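Long-range contact in lipoxygenase (Cyanothece sp., PDB 5EK8), which is an iron-dependent 9R-lipoxygenase that probably inserts both atoms of molecular oxygen into polyunsaturated fatty acids: residues A[63-71]-A[484-495]. Sequence-based numbering, arbitrary orientation.
Sequences DTNKPLHNI and EIRRFSEDLVEH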
loop_
_atom_site.group_PDB
_atom_site.type_symbol
_atom_site.label_atom_id
_atom_site.label_comp_id
_atom_site.label_asym_id
_atom_site.label_seq_id
_atom_site.Cartn_x
_atom_site.Cartn_y
_atom_site.Cartn_z
ATOM N N ASP A 63 21.826 9.929 -0.050
ATOM C CA ASP A 63 20.853 11.021 0.025
ATOM C C ASP A 63 20.841 11.783 1.354
ATOM O O ASP A 63 20.605 12.990 1.364
ATOM C CB ASP A 63 19.435 10.505 -0.282
ATOM C CG ASP A 63 19.010 9.336 0.602
ATOM O OD1 ASP A 63 17.882 8.831 0.394
ATOM O OD2 ASP A 63 19.782 8.917 1.490
ATOM N N THR A 64 21.090 11.095 2.465
ATOM C CA THR A 64 21.108 11.757 3.771
ATOM C C THR A 64 22.528 11.927 4.301
ATOM O O THR A 64 22.756 12.662 5.263
ATOM C CB THR A 64 20.281 10.986 4.822
ATOM O OG1 THR A 64 20.871 9.700 5.058
ATOM C CG2 THR A 64 18.839 10.810 4.354
ATOM N N ASN A 65 23.477 11.242 3.669
ATOM C CA ASN A 65 24.874 11.241 4.104
ATOM C C ASN A 65 25.038 10.773 5.553
ATOM O O ASN A 65 26.065 11.024 6.187
ATOM C CB ASN A 65 25.498 12.626 3.917
ATOM C CG ASN A 65 25.715 12.973 2.458
ATOM O OD1 ASN A 65 26.025 12.104 1.645
ATOM N ND2 ASN A 65 25.550 14.244 2.117
ATOM N N LYS A 66 24.017 10.088 6.062
ATOM C CA LYS A 66 24.099 9.405 7.346
ATOM C C LYS A 66 24.843 8.095 7.149
ATOM O O LYS A 66 24.909 7.586 6.032
ATOM C CB LYS A 66 22.705 9.149 7.927
ATOM C CG LYS A 66 21.986 10.395 8.414
ATOM C CD LYS A 66 20.767 10.021 9.233
ATOM C CE LYS A 66 20.038 11.252 9.728
ATOM N NZ LYS A 66 18.873 10.888 10.579
ATOM N N PRO A 67 25.418 7.545 8.226
ATOM C CA PRO A 67 26.140 6.276 8.105
ATOM C C PRO A 67 25.249 5.119 7.677
ATOM O O PRO A 67 24.132 4.985 8.178
ATOM C CB PRO A 67 26.685 6.042 9.519
ATOM C CG PRO A 67 25.867 6.915 10.409
ATOM C CD PRO A 67 25.526 8.111 9.581
ATOM N N LEU A 68 25.745 4.307 6.746
ATOM C CA LEU A 68 25.099 3.049 6.380
ATOM C C LEU A 68 25.532 1.983 7.378
ATOM O O LEU A 68 26.586 1.367 7.233
ATOM C CB LEU A 68 25.464 2.640 4.953
ATOM C CG LEU A 68 24.631 1.541 4.295
ATOM C CD1 LEU A 68 23.209 2.005 4.092
ATOM C CD2 LEU A 68 25.247 1.125 2.967
ATOM N N HIS A 69 24.703 1.778 8.393
ATOM C CA HIS A 69 25.095 1.030 9.580
ATOM C C HIS A 69 24.785 -0.460 9.526
ATOM O O HIS A 69 23.758 -0.873 8.987
ATOM C CB HIS A 69 24.405 1.633 10.797
ATOM C CG HIS A 69 22.917 1.688 10.667
ATOM N ND1 HIS A 69 22.262 2.737 10.051
ATOM C CD2 HIS A 69 21.954 0.824 11.057
ATOM C CE1 HIS A 69 20.963 2.516 10.078
ATOM N NE2 HIS A 69 20.747 1.358 10.680
ATOM N N ASN A 70 25.686 -1.253 10.103
ATOM C CA ASN A 70 25.473 -2.682 10.324
ATOM C C ASN A 70 25.075 -3.435 9.062
ATOM O O ASN A 70 24.226 -4.326 9.102
ATOM C CB ASN A 70 24.408 -2.900 11.406
ATOM C CG ASN A 70 24.665 -2.080 12.659
ATOM O OD1 ASN A 70 25.765 -1.569 12.872
ATOM N ND2 ASN A 70 23.645 -1.956 13.499
ATOM N N ILE A 71 25.679 -3.071 7.937
ATOM C CA ILE A 71 25.379 -3.738 6.683
ATOM C C ILE A 71 26.580 -4.578 6.264
ATOM O O ILE A 71 27.731 -4.200 6.505
ATOM C CB ILE A 71 24.993 -2.726 5.579
ATOM C CG1 ILE A 71 24.190 -3.418 4.477
ATOM C CG2 ILE A 71 26.220 -2.001 5.028
ATOM C CD1 ILE A 71 23.338 -2.468 3.677
ATOM N N GLU A 484 19.514 1.481 15.680
ATOM C CA GLU A 484 18.772 1.229 14.452
ATOM C C GLU A 484 17.364 1.808 14.561
ATOM O O GLU A 484 16.866 2.422 13.620
ATOM C CB GLU A 484 18.717 -0.275 14.144
ATOM C CG GLU A 484 20.066 -0.872 13.764
ATOM C CD GLU A 484 19.947 -2.229 13.086
ATOM O OE1 GLU A 484 18.828 -2.783 13.041
ATOM O OE2 GLU A 484 20.978 -2.744 12.593
ATOM N N ILE A 485 16.732 1.624 15.716
ATOM C CA ILE A 485 15.405 2.193 15.943
ATOM C C ILE A 485 15.446 3.713 15.861
ATOM O O ILE A 485 14.525 4.337 15.328
ATOM C CB ILE A 485 14.822 1.778 17.304
ATOM C CG1 ILE A 485 14.740 0.251 17.401
ATOM C CG2 ILE A 485 13.456 2.417 17.512
ATOM C CD1 ILE A 485 13.966 -0.404 16.268
ATOM N N ARG A 486 16.520 4.310 16.369
ATOM C CA ARG A 486 16.649 5.759 16.292
ATOM C C ARG A 486 16.788 6.235 14.848
ATOM O O ARG A 486 16.127 7.190 14.447
ATOM C CB ARG A 486 17.837 6.259 17.114
ATOM C CG ARG A 486 17.939 7.779 17.134
ATOM C CD ARG A 486 19.034 8.293 18.052
ATOM N NE ARG A 486 19.015 9.754 18.110
ATOM C CZ ARG A 486 19.716 10.485 18.968
ATOM N NH1 ARG A 486 20.507 9.902 19.859
ATOM N NH2 ARG A 486 19.624 11.806 18.936
ATOM N N ARG A 487 17.646 5.580 14.070
ATOM C CA ARG A 487 17.832 5.956 12.667
ATOM C C ARG A 487 16.539 5.783 11.877
ATOM O O ARG A 487 16.211 6.591 11.005
ATOM C CB ARG A 487 18.956 5.136 12.036
ATOM C CG ARG A 487 20.316 5.436 12.634
ATOM C CD ARG A 487 20.672 6.908 12.467
ATOM N NE ARG A 487 21.843 7.273 13.255
ATOM C CZ ARG A 487 21.784 7.790 14.478
ATOM N NH1 ARG A 487 20.608 8.008 15.047
ATOM N NH2 ARG A 487 22.900 8.091 15.129
ATOM N N PHE A 488 15.815 4.718 12.207
ATOM C CA PHE A 488 14.490 4.424 11.667
ATOM C C PHE A 488 13.531 5.592 11.920
ATOM O O PHE A 488 12.928 6.153 10.989
ATOM C CB PHE A 488 13.978 3.124 12.305
ATOM C CG PHE A 488 12.578 2.737 11.919
ATOM C CD1 PHE A 488 12.260 2.412 10.611
ATOM C CD2 PHE A 488 11.587 2.649 12.881
ATOM C CE1 PHE A 488 10.967 2.031 10.264
ATOM C CE2 PHE A 488 10.293 2.270 12.541
ATOM C CZ PHE A 488 9.984 1.959 11.231
ATOM N N SER A 489 13.419 5.963 13.192
ATOM C CA SER A 489 12.588 7.080 13.619
ATOM C C SER A 489 12.952 8.373 12.882
ATOM O O SER A 489 12.082 9.069 12.346
ATOM C CB SER A 489 12.723 7.271 15.133
ATOM O OG SER A 489 12.095 8.462 15.569
ATOM N N GLU A 490 14.246 8.676 12.853
ATOM C CA GLU A 490 14.747 9.897 12.235
ATOM C C GLU A 490 14.418 9.950 10.750
ATOM O O GLU A 490 13.982 10.979 10.256
ATOM C CB GLU A 490 16.256 10.023 12.447
ATOM C CG GLU A 490 16.648 10.326 13.884
ATOM C CD GLU A 490 18.147 10.355 14.087
ATOM O OE1 GLU A 490 18.588 10.402 15.256
ATOM O OE2 GLU A 490 18.886 10.330 13.079
ATOM N N ASP A 491 14.615 8.840 10.044
ATOM C CA ASP A 491 14.272 8.782 8.625
ATOM C C ASP A 491 12.777 9.018 8.410
ATOM O O ASP A 491 12.378 9.787 7.517
ATOM C CB ASP A 491 14.696 7.440 8.028
ATOM C CG ASP A 491 16.038 7.517 7.315
ATOM O OD1 ASP A 491 16.501 6.476 6.799
ATOM O OD2 ASP A 491 16.625 8.619 7.259
ATOM N N LEU A 492 11.958 8.371 9.242
ATOM C CA LEU A 492 10.507 8.587 9.209
ATOM C C LEU A 492 10.117 10.060 9.355
ATOM O O LEU A 492 9.433 10.612 8.492
ATOM C CB LEU A 492 9.814 7.772 10.302
ATOM C CG LEU A 492 9.754 6.265 10.063
ATOM C CD1 LEU A 492 9.325 5.542 11.334
ATOM C CD2 LEU A 492 8.818 5.933 8.889
ATOM N N VAL A 493 10.549 10.685 10.449
ATOM C CA VAL A 493 10.209 12.081 10.719
ATOM C C VAL A 493 10.744 13.014 9.634
ATOM O O VAL A 493 10.012 13.849 9.101
ATOM C CB VAL A 493 10.756 12.545 12.095
ATOM C CG1 VAL A 493 10.625 14.063 12.250
ATOM C CG2 VAL A 493 10.044 11.824 13.227
ATOM N N GLU A 494 12.020 12.859 9.306
ATOM C CA GLU A 494 12.685 13.744 8.362
ATOM C C GLU A 494 12.114 13.647 6.959
ATOM O O GLU A 494 12.192 14.608 6.196
ATOM C CB GLU A 494 14.186 13.451 8.322
ATOM C CG GLU A 494 14.913 13.795 9.616
ATOM C CD GLU A 494 16.397 13.499 9.552
ATOM O OE1 GLU A 494 16.884 13.152 8.453
ATOM O OE2 GLU A 494 17.065 13.602 10.607
ATOM N N HIS A 495 11.544 12.499 6.605
ATOM C CA HIS A 495 11.091 12.329 5.229
ATOM C C HIS A 495 9.582 12.328 5.075
ATOM O O HIS A 495 9.070 12.229 3.964
ATOM C CB HIS A 495 11.675 11.046 4.646
ATOM C CG HIS A 495 13.145 11.124 4.398
ATOM N ND1 HIS A 495 14.080 10.657 5.298
ATOM C CD2 HIS A 495 13.845 11.635 3.358
ATOM C CE1 HIS A 495 15.290 10.871 4.820
ATOM N NE2 HIS A 495 15.179 11.462 3.643
#
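K66 and E490 form a salt bridge at the interface between the beta-sheet domain, probably the PLAT domain, and the helical lipoxygenase domain. Loop 63-71 joins strands 53-61 and 72-79 and lies against helix 482-495. The K66 side chain reaches from the loop to the helix. Its CB points to the helix, and CG is set anti to the carbonyl carbon (chi1 -71°). The chain beyond is extended, which carries the amine across. CD passes R487 CD at 4.5 Å. CE lies 3.7 Å from E490 OE2. NZ then bonds the same E490 OE2 at 2.6 Å, on its anti lone pair. A second, longer bond runs from NZ to E494 OE2 at 3.3 Å, reached from above the carboxylate plane. One ammonium thus bridges two glutamates one helical turn apart. E490 OE1 also pairs with R486 and R487, so the interface has a five-residue charge network.

Near the start of 484-495, H69 CD2 lies 3.7 Å from E484 CG, and H69 CE1 approaches R487 CB. The ring NE2 is held by N377 O, at the end of helix 337-377. N70 ND2 donates to E484 OE2 at 2.9 Å, nearly straight (163°) and close to its own amide plane. E484 also accepts from the backbone N atoms of R379, K380 and N381.

At the far end of 484-495, H495 ND1 donates to D491 O within the helix. This holds the imidazole with its edge to the loop, where T64 CG2 meets H495 CE1 at 3.6 Å, near the ring plane.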